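Local coordinates for TbpB (Actinobacillus pleuropneumoniae, PDB 3HOL), which probably binds host transferrin as the lipoprotein component of a bacterial transferrin receptor, supporting iron acquisition, at residues A[5-10]-A[504-509]; A[65-69]-A[99-103]. Residues are numbered along the deposited sequence.

Contact 1 (A[5-10]-A[504-509]); sequences EEYKDV and KQQVKK
The last part of strand 495-508 runs extended, and residues 7-9 lie alongside it in antiparallel sense, after a cis peptide bond between Glu5 and Glu6; the two short axes are 4.5 Å apart at closest and 132° from one another in direction. Lys504 lays its side chain beside Asp9, CG of Lys504 being 3.7 Å from CG of Asp9; the carboxylate OD2 itself is hydrogen-bonded to Asn335. Gln505 offers its carbonyl O to Val10 N at 3.0 Å, the bond nearest Lys504. Gln506 stands opposite Asp9 as a non-hydrogen-bonded pair with CA atoms 4.5 Å apart; its side chain is m at chi1 and chi2, and its end comes back toward the backbone of residues 7-9. Val507 forms the hydrogen-bonded pair with Lys8, CA atoms 5.5 Å apart: Lys8 N to Val507 O is 3.0 Å and Val507 N to Lys8 O 2.7 Å. Val10, with chi1 t, packs CG2 3.6 Å from Val507 CB, while Lys8 CG lies 3.8 Å from Val507 CG1 on the same face. The CA-CB bond of Lys508 points to the face carrying Tyr7, but the rest of the side chain leads away; that of Lys509 points away from residues 5-10. This is a short edge pairing in which the N terminus extends a barrel sheet: strand 495-508, which receives strand 7-9, also pairs with strands 375-387 and 483-492.

Contact 2 (A[65-69]-A[99-103]); sequences NSSKY and EKGYV
This is a buried, polar side-chain contact between the end of the short, weakly bonded helix 63-66 with its turn and the residues leading into strand 101-107, the carboxylate of Glu99 its hub. The backbones stay apart: the closest CA atoms, those of Tyr69 and Glu99, are 8.2 Å from each other, and no main-chain hydrogen bond crosses. Residues 66-69 form a type I beta turn closed by Tyr69 N to Ser66 O at 3.0 Å, while Lys68 N reaches Asn65 O at 3.2 Å. This fold brings Asn65 and Tyr69 round to the same acceptor. Glu99, extended in backbone with chi1 p and chi2 t, points toward the turn, and its OE2 accepts from Asn65 ND2 at 2.9 Å and from Tyr69 OH at 2.7 Å, with Glu99 OE2 at the edge of the Tyr69 ring, near its plane. Both donors have chi1 m. The other oxygen, Glu99 OE1, takes a weak hydrogen bond from Tyr102 OH at 2.8 Å, so three side chains converge on one carboxylate. The shared carboxylate is structural packing, joining helix and turn to the loop before strand 101-107. Gly101, with phi 138° and psi -153°, comes close to the Tyr69 hydroxyl, its CA 3.5 Å from Tyr69 OH. A side chain at these backbone angles would collide with the carbonyl O of Lys100. Around the contact, Tyr102 stacks on Tyr62, Lys100 forms a salt bridge with Asp163, and Tyr69 touches Asp91 of strand 84-91; strand 101-107 itself runs between strands 29-33 and 84-91 in a five-stranded antiparallel sheet.

Overall arrangement
From the first modelled residues, strand 7-9 enters a sheet whose other strands come from the far end of the chain, so contact 1 is closed only when strand 495-508 arrives and thereby brings the two termini together. The chain then leaves for the other half of the molecule, where contact 2 closes a loop of about thirty residues, from helix 63-66 and its turn to strand 101-107, containing strands 72-74 and 84-91. This small loop lies wholly within the large one. The contacts do not touch: their centres are 61 Å apart, on opposite sides of the chain's centre, one on a C-terminal barrel sheet, the other on the five-stranded N-terminal sheet.

Contact 1 (A[5-10]-A[504-509])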
ATOM      1  N   GLU A   5      24.938 -24.308  21.369  1.00 56.29           N
ATOM      2  CA  GLU A   5      23.640 -24.036  20.675  1.00 55.66           C
ATOM      3  C   GLU A   5      23.839 -24.017  19.142  1.00 55.12           C
ATOM      4  O   GLU A   5      23.182 -24.790  18.428  1.00 55.20           O
ATOM      5  CB  GLU A   5      22.980 -22.727  21.169  1.00 56.05           C
ATOM      6  CG  GLU A   5      23.333 -22.292  22.604  1.00 56.83           C
ATOM      7  CD  GLU A   5      23.644 -20.794  22.711  1.00 58.24           C
ATOM      8  OE1 GLU A   5      22.895 -20.058  23.386  1.00 57.82           O
ATOM      9  OE2 GLU A   5      24.643 -20.342  22.112  1.00 59.57           O
ATOM     10  N   GLU A   6      24.737 -23.169  18.619  1.00 53.90           N
ATOM     11  CA  GLU A   6      25.576 -22.235  19.390  1.00 52.40           C
ATOM     12  C   GLU A   6      25.199 -20.747  19.178  1.00 50.71           C
ATOM     13  O   GLU A   6      25.913 -19.831  19.632  1.00 50.76           O
ATOM     14  CB  GLU A   6      27.051 -22.478  19.066  1.00 53.07           C
ATOM     15  CG  GLU A   6      27.393 -22.441  17.579  1.00 55.23           C
ATOM     16  CD  GLU A   6      28.691 -21.697  17.312  1.00 59.18           C
ATOM     17  OE1 GLU A   6      29.341 -21.971  16.277  1.00 60.49           O
ATOM     18  OE2 GLU A   6      29.067 -20.829  18.144  1.00 61.23           O
ATOM     19  N   TYR A   7      24.069 -20.527  18.502  1.00 48.19           N
ATOM     20  CA  TYR A   7      23.565 -19.188  18.167  1.00 45.68           C
ATOM     21  C   TYR A   7      22.162 -18.963  18.750  1.00 44.31           C
ATOM     22  O   TYR A   7      21.411 -19.914  18.977  1.00 44.09           O
ATOM     23  CB  TYR A   7      23.507 -19.018  16.642  1.00 45.39           C
ATOM     24  CG  TYR A   7      24.838 -18.730  15.975  1.00 44.32           C
ATOM     25  CD1 TYR A   7      25.460 -17.486  16.128  1.00 42.95           C
ATOM     26  CD2 TYR A   7      25.465 -19.683  15.158  1.00 43.85           C
ATOM     27  CE1 TYR A   7      26.679 -17.190  15.495  1.00 42.97           C
ATOM     28  CE2 TYR A   7      26.699 -19.403  14.530  1.00 43.00           C
ATOM     29  CZ  TYR A   7      27.294 -18.148  14.705  1.00 43.36           C
ATOM     30  OH  TYR A   7      28.503 -17.839  14.107  1.00 42.98           O
ATOM     31  N   LYS A   8      21.815 -17.703  18.993  1.00 42.11           N
ATOM     32  CA  LYS A   8      20.455 -17.345  19.394  1.00 40.11           C
ATOM     33  C   LYS A   8      20.054 -15.997  18.766  1.00 38.58           C
ATOM     34  O   LYS A   8      20.914 -15.146  18.489  1.00 36.99           O
ATOM     35  CB  LYS A   8      20.332 -17.300  20.918  1.00 40.25           C
ATOM     36  CG  LYS A   8      21.206 -16.241  21.569  1.00 41.25           C
ATOM     37  CD  LYS A   8      21.077 -16.256  23.090  1.00 41.64           C
ATOM     38  CE  LYS A   8      21.868 -15.114  23.685  1.00 42.72           C
ATOM     39  NZ  LYS A   8      21.888 -15.211  25.170  1.00 44.09           N
ATOM     40  N   ASP A   9      18.752 -15.828  18.524  1.00 37.40           N
ATOM     41  CA  ASP A   9      18.221 -14.574  17.982  1.00 36.15           C
ATOM     42  C   ASP A   9      18.803 -13.435  18.779  1.00 35.33           C
ATOM     43  O   ASP A   9      18.804 -13.499  20.007  1.00 34.77           O
ATOM     44  CB  ASP A   9      16.689 -14.515  18.105  1.00 36.14           C
ATOM     45  CG  ASP A   9      15.986 -15.401  17.107  1.00 35.76           C
ATOM     46  OD1 ASP A   9      16.668 -16.037  16.275  1.00 33.42           O
ATOM     47  OD2 ASP A   9      14.745 -15.468  17.170  1.00 38.05           O
ATOM     48  N   VAL A  10      19.302 -12.418  18.086  1.00 34.39           N
ATOM     49  CA  VAL A  10      19.655 -11.163  18.730  1.00 34.50           C
ATOM     50  C   VAL A  10      18.402 -10.539  19.374  1.00 34.20           C
ATOM     51  O   VAL A  10      17.308 -10.597  18.817  1.00 33.33           O
ATOM     52  CB  VAL A  10      20.310 -10.168  17.732  1.00 34.47           C
ATOM     53  CG1 VAL A  10      20.486  -8.772  18.381  1.00 35.47           C
ATOM     54  CG2 VAL A  10      21.651 -10.710  17.201  1.00 34.68           C
ATOM     55  N   LYS A 504      16.513 -14.227  11.019  1.00 23.00           N
ATOM     56  CA  LYS A 504      16.776 -13.241  12.054  1.00 23.84           C
ATOM     57  C   LYS A 504      18.278 -13.247  12.347  1.00 23.67           C
ATOM     58  O   LYS A 504      18.879 -14.316  12.384  1.00 23.27           O
ATOM     59  CB  LYS A 504      15.995 -13.616  13.316  1.00 24.93           C
ATOM     60  CG  LYS A 504      16.315 -12.751  14.515  1.00 27.48           C
ATOM     61  CD  LYS A 504      15.475 -11.510  14.565  1.00 32.84           C
ATOM     62  CE  LYS A 504      14.629 -11.533  15.827  1.00 36.87           C
ATOM     63  NZ  LYS A 504      14.097 -10.179  16.102  1.00 39.20           N
ATOM     64  N   GLN A 505      18.871 -12.058  12.507  1.00 23.90           N
ATOM     65  CA  GLN A 505      20.267 -11.895  12.943  1.00 25.11           C
ATOM     66  C   GLN A 505      20.464 -12.648  14.268  1.00 26.10           C
ATOM     67  O   GLN A 505      19.557 -12.722  15.100  1.00 26.05           O
ATOM     68  CB  GLN A 505      20.626 -10.406  13.098  1.00 24.51           C
ATOM     69  CG  GLN A 505      22.127 -10.062  12.986  1.00 24.63           C
ATOM     70  CD  GLN A 505      22.422  -8.582  13.288  1.00 28.51           C
ATOM     71  OE1 GLN A 505      22.594  -7.750  12.378  1.00 28.71           O
ATOM     72  NE2 GLN A 505      22.479  -8.252  14.569  1.00 27.74           N
ATOM     73  N   GLN A 506      21.638 -13.244  14.418  1.00 28.45           N
ATOM     74  CA  GLN A 506      21.976 -14.059  15.582  1.00 30.53           C
ATOM     75  C   GLN A 506      23.038 -13.365  16.423  1.00 32.33           C
ATOM     76  O   GLN A 506      23.777 -12.498  15.936  1.00 31.09           O
ATOM     77  CB  GLN A 506      22.535 -15.415  15.143  1.00 30.77           C
ATOM     78  CG  GLN A 506      21.581 -16.286  14.345  1.00 31.85           C
ATOM     79  CD  GLN A 506      20.316 -16.627  15.115  1.00 34.74           C
ATOM     80  OE1 GLN A 506      19.229 -16.136  14.807  1.00 34.14           O
ATOM     81  NE2 GLN A 506      20.453 -17.476  16.124  1.00 36.08           N
ATOM     82  N   VAL A 507      23.100 -13.757  17.691  1.00 34.76           N
ATOM     83  CA  VAL A 507      24.231 -13.406  18.552  1.00 37.73           C
ATOM     84  C   VAL A 507      24.765 -14.721  19.148  1.00 39.18           C
ATOM     85  O   VAL A 507      23.993 -15.672  19.342  1.00 39.44           O
ATOM     86  CB  VAL A 507      23.826 -12.321  19.632  1.00 37.53           C
ATOM     87  CG1 VAL A 507      22.765 -12.856  20.604  1.00 38.84           C
ATOM     88  CG2 VAL A 507      25.038 -11.791  20.391  1.00 38.22           C
ATOM     89  N   LYS A 508      26.075 -14.791  19.401  1.00 41.62           N
ATOM     90  CA  LYS A 508      26.667 -15.990  20.021  1.00 44.08           C
ATOM     91  C   LYS A 508      26.346 -16.168  21.530  1.00 45.20           C
ATOM     92  O   LYS A 508      25.574 -15.394  22.115  1.00 45.46           O
ATOM     93  CB  LYS A 508      28.172 -16.142  19.700  1.00 44.11           C
ATOM     94  CG  LYS A 508      29.031 -14.865  19.666  1.00 45.69           C
ATOM     95  CD  LYS A 508      30.499 -15.257  19.385  1.00 47.34           C
ATOM     96  CE  LYS A 508      31.364 -14.095  18.863  1.00 47.78           C
ATOM     97  NZ  LYS A 508      31.880 -13.197  19.946  1.00 47.64           N
ATOM     98  N   LYS A 509      26.944 -17.197  22.139  1.00 46.73           N
ATOM     99  CA  LYS A 509      26.734 -17.545  23.557  1.00 47.63           C
ATOM    100  C   LYS A 509      25.294 -17.960  23.843  1.00 48.06           C
ATOM    101  O   LYS A 509      25.010 -18.582  24.878  1.00 48.78           O
ATOM    102  CB  LYS A 509      27.158 -16.401  24.502  1.00 47.91           C
ATOM    103  CG  LYS A 509      28.626 -16.426  24.897  1.00 49.14           C
ATOM    104  CD  LYS A 509      28.864 -15.581  26.140  1.00 49.92           C
ATOM    105  CE  LYS A 509      30.074 -16.103  26.912  1.00 52.08           C
ATOM    106  NZ  LYS A 509      30.244 -15.401  28.223  1.00 52.12           N
TER

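Contact 2 (A[65-69]-A[99-103])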
ATOM      1  N   ASN A  65     -25.186   4.685 -10.892  1.00 18.64           N
ATOM      2  CA  ASN A  65     -26.135   5.596 -10.262  1.00 19.86           C
ATOM      3  C   ASN A  65     -26.335   6.840 -11.114  1.00 19.15           C
ATOM      4  O   ASN A  65     -27.452   7.357 -11.229  1.00 18.18           O
ATOM      5  CB  ASN A  65     -25.602   6.072  -8.906  1.00 20.34           C
ATOM      6  CG  ASN A  65     -25.941   5.142  -7.764  1.00 23.04           C
ATOM      7  OD1 ASN A  65     -26.052   3.927  -7.941  1.00 28.00           O
ATOM      8  ND2 ASN A  65     -26.081   5.704  -6.571  1.00 23.09           N
ATOM      9  N   SER A  66     -25.236   7.320 -11.699  1.00 18.79           N
ATOM     10  CA  SER A  66     -25.236   8.590 -12.417  1.00 19.47           C
ATOM     11  C   SER A  66     -26.052   8.618 -13.714  1.00 20.35           C
ATOM     12  O   SER A  66     -26.435   9.691 -14.193  1.00 20.42           O
ATOM     13  CB  SER A  66     -23.798   9.077 -12.644  1.00 19.91           C
ATOM     14  OG  SER A  66     -23.187   8.420 -13.744  1.00 18.95           O
ATOM     15  N   SER A  67     -26.327   7.441 -14.275  1.00 20.97           N
ATOM     16  CA  SER A  67     -27.219   7.328 -15.436  1.00 22.24           C
ATOM     17  C   SER A  67     -28.624   7.872 -15.187  1.00 22.44           C
ATOM     18  O   SER A  67     -29.309   8.207 -16.137  1.00 23.19           O
ATOM     19  CB  SER A  67     -27.333   5.870 -15.892  1.00 23.45           C
ATOM     20  OG  SER A  67     -28.107   5.118 -14.955  1.00 24.62           O
ATOM     21  N   LYS A  68     -29.052   7.947 -13.928  1.00 21.62           N
ATOM     22  CA  LYS A  68     -30.381   8.468 -13.582  1.00 21.43           C
ATOM     23  C   LYS A  68     -30.373   9.958 -13.278  1.00 19.79           C
ATOM     24  O   LYS A  68     -31.435  10.532 -12.975  1.00 20.13           O
ATOM     25  CB  LYS A  68     -30.961   7.745 -12.345  1.00 22.55           C
ATOM     26  CG  LYS A  68     -31.241   6.226 -12.501  1.00 26.76           C
ATOM     27  CD  LYS A  68     -31.059   5.559 -11.111  1.00 33.05           C
ATOM     28  CE  LYS A  68     -31.854   4.259 -10.905  1.00 36.35           C
ATOM     29  NZ  LYS A  68     -31.439   3.207 -11.883  1.00 38.68           N
ATOM     30  N   TYR A  69     -29.207  10.599 -13.306  1.00 17.46           N
ATOM     31  CA  TYR A  69     -29.121  12.030 -12.952  1.00 16.34           C
ATOM     32  C   TYR A  69     -29.705  12.899 -14.050  1.00 15.34           C
ATOM     33  O   TYR A  69     -29.621  12.563 -15.217  1.00 15.02           O
ATOM     34  CB  TYR A  69     -27.649  12.437 -12.777  1.00 15.02           C
ATOM     35  CG  TYR A  69     -26.963  11.880 -11.551  1.00 14.54           C
ATOM     36  CD1 TYR A  69     -27.617  10.982 -10.687  1.00 13.94           C
ATOM     37  CD2 TYR A  69     -25.624  12.226 -11.281  1.00 11.06           C
ATOM     38  CE1 TYR A  69     -26.945  10.451  -9.569  1.00 14.22           C
ATOM     39  CE2 TYR A  69     -24.953  11.713 -10.168  1.00 13.39           C
ATOM     40  CZ  TYR A  69     -25.624  10.811  -9.326  1.00 15.09           C
ATOM     41  OH  TYR A  69     -24.985  10.293  -8.235  1.00 14.87           O
ATOM     42  N   GLU A  99     -30.373  11.974  -5.277  1.00 13.81           N
ATOM     43  CA  GLU A  99     -29.024  12.241  -4.740  1.00 13.84           C
ATOM     44  C   GLU A  99     -28.288  13.266  -5.581  1.00 11.88           C
ATOM     45  O   GLU A  99     -28.556  13.376  -6.777  1.00 11.48           O
ATOM     46  CB  GLU A  99     -28.238  10.947  -4.655  1.00 14.76           C
ATOM     47  CG  GLU A  99     -27.893  10.297  -5.978  1.00 15.85           C
ATOM     48  CD  GLU A  99     -26.994   9.056  -5.767  1.00 18.30           C
ATOM     49  OE1 GLU A  99     -26.821   8.606  -4.610  1.00 21.77           O
ATOM     50  OE2 GLU A  99     -26.455   8.557  -6.759  1.00 14.24           O
ATOM     51  N   LYS A 100     -27.407  14.034  -4.947  1.00 11.56           N
ATOM     52  CA  LYS A 100     -26.536  14.983  -5.669  1.00 10.83           C
ATOM     53  C   LYS A 100     -25.265  14.331  -6.321  1.00 10.54           C
ATOM     54  O   LYS A 100     -24.831  14.740  -7.419  1.00 10.47           O
ATOM     55  CB  LYS A 100     -26.167  16.159  -4.747  1.00 10.87           C
ATOM     56  CG  LYS A 100     -25.118  17.124  -5.290  1.00 12.40           C
ATOM     57  CD  LYS A 100     -25.601  17.947  -6.530  1.00 10.67           C
ATOM     58  CE  LYS A 100     -24.551  18.976  -6.891  1.00  8.41           C
ATOM     59  NZ  LYS A 100     -25.014  19.824  -8.016  1.00  7.16           N
ATOM     60  N   GLY A 101     -24.668  13.345  -5.639  1.00  9.42           N
ATOM     61  CA  GLY A 101     -23.491  12.645  -6.157  1.00  9.36           C
ATOM     62  C   GLY A 101     -22.410  12.393  -5.112  1.00  9.14           C
ATOM     63  O   GLY A 101     -22.692  12.280  -3.891  1.00  6.94           O
ATOM     64  N   TYR A 102     -21.167  12.305  -5.597  1.00  8.55           N
ATOM     65  CA  TYR A 102     -20.050  11.812  -4.808  1.00  7.18           C
ATOM     66  C   TYR A 102     -18.755  12.521  -5.168  1.00  7.08           C
ATOM     67  O   TYR A 102     -18.596  13.009  -6.298  1.00  6.72           O
ATOM     68  CB  TYR A 102     -19.848  10.297  -5.033  1.00  7.63           C
ATOM     69  CG  TYR A 102     -21.078   9.473  -4.732  1.00 10.83           C
ATOM     70  CD1 TYR A 102     -21.252   8.920  -3.470  1.00 11.80           C
ATOM     71  CD2 TYR A 102     -22.080   9.269  -5.707  1.00 12.76           C
ATOM     72  CE1 TYR A 102     -22.377   8.180  -3.171  1.00 17.45           C
ATOM     73  CE2 TYR A 102     -23.232   8.530  -5.398  1.00 14.92           C
ATOM     74  CZ  TYR A 102     -23.350   7.991  -4.133  1.00 17.42           C
ATOM     75  OH  TYR A 102     -24.474   7.269  -3.778  1.00 19.79           O
ATOM     76  N   VAL A 103     -17.842  12.545  -4.198  1.00  7.42           N
ATOM     77  CA  VAL A 103     -16.469  13.094  -4.375  1.00  7.64           C
ATOM     78  C   VAL A 103     -15.517  11.968  -3.936  1.00  7.81           C
ATOM     79  O   VAL A 103     -15.770  11.282  -2.908  1.00  8.44           O
ATOM     80  CB  VAL A 103     -16.279  14.391  -3.548  1.00  6.62           C
ATOM     81  CG1 VAL A 103     -14.827  14.972  -3.688  1.00  7.57           C
ATOM     82  CG2 VAL A 103     -17.342  15.480  -3.990  1.00  7.58           C
TER